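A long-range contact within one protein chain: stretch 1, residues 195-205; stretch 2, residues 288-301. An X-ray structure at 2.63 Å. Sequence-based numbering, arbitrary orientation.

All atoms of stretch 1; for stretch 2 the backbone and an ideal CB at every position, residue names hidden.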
# COMPACT_ATOMS: atom_id res chain seq x y z
N GLY C 195 19.87 13.77 -23.59
CA GLY C 195 19.24 12.89 -24.58
C GLY C 195 20.26 11.99 -25.23
O GLY C 195 21.46 12.21 -25.11
N GLY C 196 19.80 10.94 -25.91
CA GLY C 196 20.72 10.01 -26.53
C GLY C 196 20.30 9.49 -27.89
O GLY C 196 19.66 10.20 -28.66
N VAL C 197 20.68 8.25 -28.18
CA VAL C 197 20.39 7.64 -29.48
C VAL C 197 19.48 6.42 -29.34
O VAL C 197 18.51 6.26 -30.09
CB VAL C 197 21.70 7.27 -30.22
CG1 VAL C 197 21.41 6.50 -31.49
CG2 VAL C 197 22.53 8.53 -30.51
N ALA C 198 19.74 5.59 -28.32
CA ALA C 198 19.11 4.27 -28.18
C ALA C 198 17.81 4.27 -27.34
O ALA C 198 17.26 3.21 -27.05
CB ALA C 198 20.11 3.27 -27.61
N SER C 199 17.35 5.46 -26.96
CA SER C 199 16.10 5.59 -26.20
C SER C 199 15.00 6.21 -27.06
O SER C 199 15.29 7.00 -27.96
CB SER C 199 16.33 6.46 -24.95
OG SER C 199 17.17 7.56 -25.25
N PRO C 200 13.72 5.84 -26.80
CA PRO C 200 12.60 6.27 -27.66
C PRO C 200 12.25 7.78 -27.69
O PRO C 200 12.03 8.33 -28.78
CB PRO C 200 11.41 5.44 -27.14
CG PRO C 200 11.79 5.04 -25.76
CD PRO C 200 13.29 4.93 -25.72
N THR C 201 12.19 8.44 -26.53
CA THR C 201 11.46 9.71 -26.40
C THR C 201 12.31 10.99 -26.37
O THR C 201 11.78 12.08 -26.61
CB THR C 201 10.48 9.71 -25.20
OG1 THR C 201 11.19 9.43 -23.98
CG2 THR C 201 9.40 8.66 -25.39
N ASP C 202 13.60 10.86 -26.07
CA ASP C 202 14.45 12.03 -25.85
C ASP C 202 15.32 12.38 -27.05
O ASP C 202 16.20 11.61 -27.43
CB ASP C 202 15.33 11.84 -24.61
CG ASP C 202 15.87 10.42 -24.48
OD1 ASP C 202 17.11 10.23 -24.61
OD2 ASP C 202 15.06 9.49 -24.25
N PRO C 203 15.06 13.55 -27.67
CA PRO C 203 15.98 14.12 -28.64
C PRO C 203 17.33 14.47 -28.01
O PRO C 203 17.38 14.93 -26.86
CB PRO C 203 15.27 15.39 -29.11
CG PRO C 203 14.28 15.69 -28.07
CD PRO C 203 13.85 14.39 -27.51
N ILE C 204 18.39 14.25 -28.77
CA ILE C 204 19.76 14.37 -28.27
C ILE C 204 20.15 15.78 -27.80
O ILE C 204 20.98 15.95 -26.90
CB ILE C 204 20.77 13.79 -29.31
CG1 ILE C 204 22.04 14.65 -29.37
CG2 ILE C 204 20.13 13.68 -30.69
CD1 ILE C 204 22.91 14.33 -30.53
N ALA C 205 19.48 16.80 -28.34
CA ALA C 205 19.80 18.19 -28.03
C ALA C 205 19.57 18.62 -26.58
O ALA C 205 20.22 19.56 -26.11
CB ALA C 205 19.07 19.14 -28.99
N UNK C 288 17.72 -4.79 -35.31
CA UNK C 288 16.52 -4.73 -34.49
C UNK C 288 16.42 -3.56 -33.53
O UNK C 288 15.62 -3.61 -32.59
CB UNK C 288 16.41 -6.03 -33.68
N UNK C 289 17.21 -2.52 -33.74
CA UNK C 289 17.04 -1.25 -33.02
C UNK C 289 16.01 -0.35 -33.73
O UNK C 289 16.14 -0.10 -34.94
CB UNK C 289 18.38 -0.52 -32.90
N UNK C 290 14.97 0.10 -32.99
CA UNK C 290 13.81 0.88 -33.47
C UNK C 290 14.15 1.97 -34.50
O UNK C 290 15.17 2.65 -34.35
CB UNK C 290 13.12 1.54 -32.27
N UNK C 291 13.30 2.13 -35.53
CA UNK C 291 13.59 2.95 -36.72
C UNK C 291 13.87 4.44 -36.46
O UNK C 291 14.55 5.08 -37.27
CB UNK C 291 12.41 2.84 -37.69
N UNK C 292 13.37 4.97 -35.34
CA UNK C 292 13.58 6.39 -34.99
C UNK C 292 14.81 6.62 -34.08
O UNK C 292 15.13 7.76 -33.74
CB UNK C 292 12.33 6.93 -34.29
N UNK C 293 15.47 5.53 -33.69
CA UNK C 293 16.77 5.59 -33.01
C UNK C 293 17.91 5.66 -34.03
O UNK C 293 18.93 6.32 -33.80
CB UNK C 293 16.95 4.38 -32.10
N UNK C 294 17.71 4.99 -35.17
CA UNK C 294 18.65 5.03 -36.28
C UNK C 294 18.54 6.34 -37.06
O UNK C 294 19.45 6.69 -37.82
CB UNK C 294 18.41 3.84 -37.21
N UNK C 295 17.44 7.06 -36.88
CA UNK C 295 17.32 8.42 -37.39
C UNK C 295 18.27 9.37 -36.65
O UNK C 295 18.86 10.27 -37.26
CB UNK C 295 15.88 8.91 -37.26
N UNK C 296 18.44 9.12 -35.35
CA UNK C 296 19.26 9.96 -34.47
C UNK C 296 20.76 9.70 -34.60
O UNK C 296 21.57 10.54 -34.23
CB UNK C 296 18.84 9.74 -33.02
N UNK C 297 21.13 8.53 -35.12
CA UNK C 297 22.54 8.14 -35.21
C UNK C 297 23.31 8.87 -36.32
O UNK C 297 24.53 8.99 -36.26
CB UNK C 297 22.64 6.63 -35.44
N UNK C 298 22.58 9.41 -37.30
CA UNK C 298 23.18 10.09 -38.45
C UNK C 298 24.04 11.29 -38.04
O UNK C 298 25.12 11.51 -38.58
CB UNK C 298 22.08 10.55 -39.41
N UNK C 299 23.57 12.02 -37.03
CA UNK C 299 24.12 13.32 -36.69
C UNK C 299 25.38 13.25 -35.82
O UNK C 299 26.29 14.06 -35.98
CB UNK C 299 23.05 14.15 -35.97
N UNK C 300 25.42 12.30 -34.89
CA UNK C 300 26.45 12.29 -33.86
C UNK C 300 27.81 11.81 -34.34
O UNK C 300 28.84 12.19 -33.79
CB UNK C 300 25.99 11.41 -32.70
N UNK C 301 27.80 10.98 -35.38
CA UNK C 301 29.04 10.40 -35.91
C UNK C 301 29.82 11.41 -36.73
O UNK C 301 31.03 11.27 -36.89
CB UNK C 301 28.73 9.17 -36.76

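At position 288 the backbone has a phi of 88°, which by itself favours glycine, and stretch 1 is out of reach; the residue is Gly288. Position 289 directs its CB toward stretch 1 but has nothing of it within 5.5 Å, so only a long side chain could make contact. Met289 does so, its SD lying 4.5 Å from Ala198 CA. Positions 290 and 291 meet nothing of stretch 1 and are Pro290 and Pro291.

At position 292 the CB points sideways into open space, and a small or a long polar residue would be equally acceptable. Glu292 folds back with chi1 p and chi2 m, bringing OE2 to 4.2 Å from Pro200 CA, a loose contact at most.

Position 293 is far more restrictive. Its CB points toward stretch 1, and an ideal CB would sit 3.2 Å from Val197 O, a tight approach to a backbone carbonyl acceptor. A small side chain carrying a donor suits best: serine, perhaps threonine or cysteine, with alanine fitting but leaving the carbonyl unanswered. Ser293 supplies the donor, OG giving a hydrogen bond of 2.7 Å to Val197 O.

Positions 294 and 295 point away and sideways, respectively, and stretch 1 sets no preference there; they are Val294 and Ala295.

At position 296 the CB points toward stretch 1, 4.5 Å from Gly196 O and 4.8 Å from Ile204 CG2. Beyond it the carbonyls of Ser199 and Asp202 converge, so a long side chain ending in a donor is indicated, lysine or possibly arginine. Lys296 CD passes 3.4 Å from Gly196 O and Lys296 CG 4.1 Å from Ile204 CG2; Lys296 NZ then donates to Ser199 O at 2.9 Å and, weakly, to Asp202 O at 3.4 Å, so that one amino group bridges two backbone carbonyls of stretch 1.

Position 297 places an ideal CB 4.1 Å from Val197 CG1, which favours an apolar group. Val297 packs there, its CB 4.0 Å from Val197 CG1. At 299 the CB points toward stretch 1 but stays 5.4 Å from Ile204 CD1, leaving polar and apolar residues possible; Ser299 OG lies 4.3 Å from Ile204 CD1 and donates a weak 3.3 Å hydrogen bond to Lys296 O.

Position 300 faces Val197 CG2 and Ile204 CD1, calling for a branched or otherwise apolar side chain. Val300 meets both, CG2 at 4.0 Å from Val197 CG2 and CG1 at 3.4 Å from Ile204 CD1. Positions 298 and 301 are out of reach and hold Ala298 and Gln301.

Stretch 2 (288-301) GMPPESVAKVASVQ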
# COMPACT_ATOMS: atom_id res chain seq x y z
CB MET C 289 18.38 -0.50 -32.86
CG MET C 289 18.31 0.67 -31.87
SD MET C 289 19.72 1.81 -31.88
CE MET C 289 19.75 2.30 -33.61
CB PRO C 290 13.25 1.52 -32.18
CG PRO C 290 14.08 0.98 -31.04
CD PRO C 290 14.84 -0.20 -31.55
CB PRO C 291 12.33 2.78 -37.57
CG PRO C 291 11.73 1.50 -37.12
CD PRO C 291 11.99 1.46 -35.65
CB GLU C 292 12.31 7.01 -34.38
CG GLU C 292 12.08 6.73 -32.89
CD GLU C 292 11.47 5.36 -32.62
OE1 GLU C 292 10.95 4.73 -33.57
OE2 GLU C 292 11.51 4.91 -31.45
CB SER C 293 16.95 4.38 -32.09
OG SER C 293 16.48 4.65 -30.78
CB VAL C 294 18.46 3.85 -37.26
CG1 VAL C 294 19.81 3.31 -37.73
CG2 VAL C 294 17.63 2.74 -36.63
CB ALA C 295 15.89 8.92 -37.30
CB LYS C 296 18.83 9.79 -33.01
CG LYS C 296 17.86 10.86 -32.53
CD LYS C 296 17.40 10.61 -31.10
CE LYS C 296 16.69 9.27 -30.97
NZ LYS C 296 15.84 9.21 -29.75
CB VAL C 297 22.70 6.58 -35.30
CG1 VAL C 297 22.59 6.09 -36.74
CG2 VAL C 297 24.03 6.14 -34.69
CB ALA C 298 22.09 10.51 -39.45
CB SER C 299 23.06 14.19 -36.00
OG SER C 299 22.68 13.65 -34.75
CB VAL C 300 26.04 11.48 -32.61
CG1 VAL C 300 25.55 12.40 -31.53
CG2 VAL C 300 24.98 10.45 -32.96
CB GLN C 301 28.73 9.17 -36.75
CG GLN C 301 27.54 9.36 -37.67
CD GLN C 301 27.62 8.51 -38.91
OE1 GLN C 301 26.91 8.75 -39.89
NE2 GLN C 301 28.49 7.50 -38.89
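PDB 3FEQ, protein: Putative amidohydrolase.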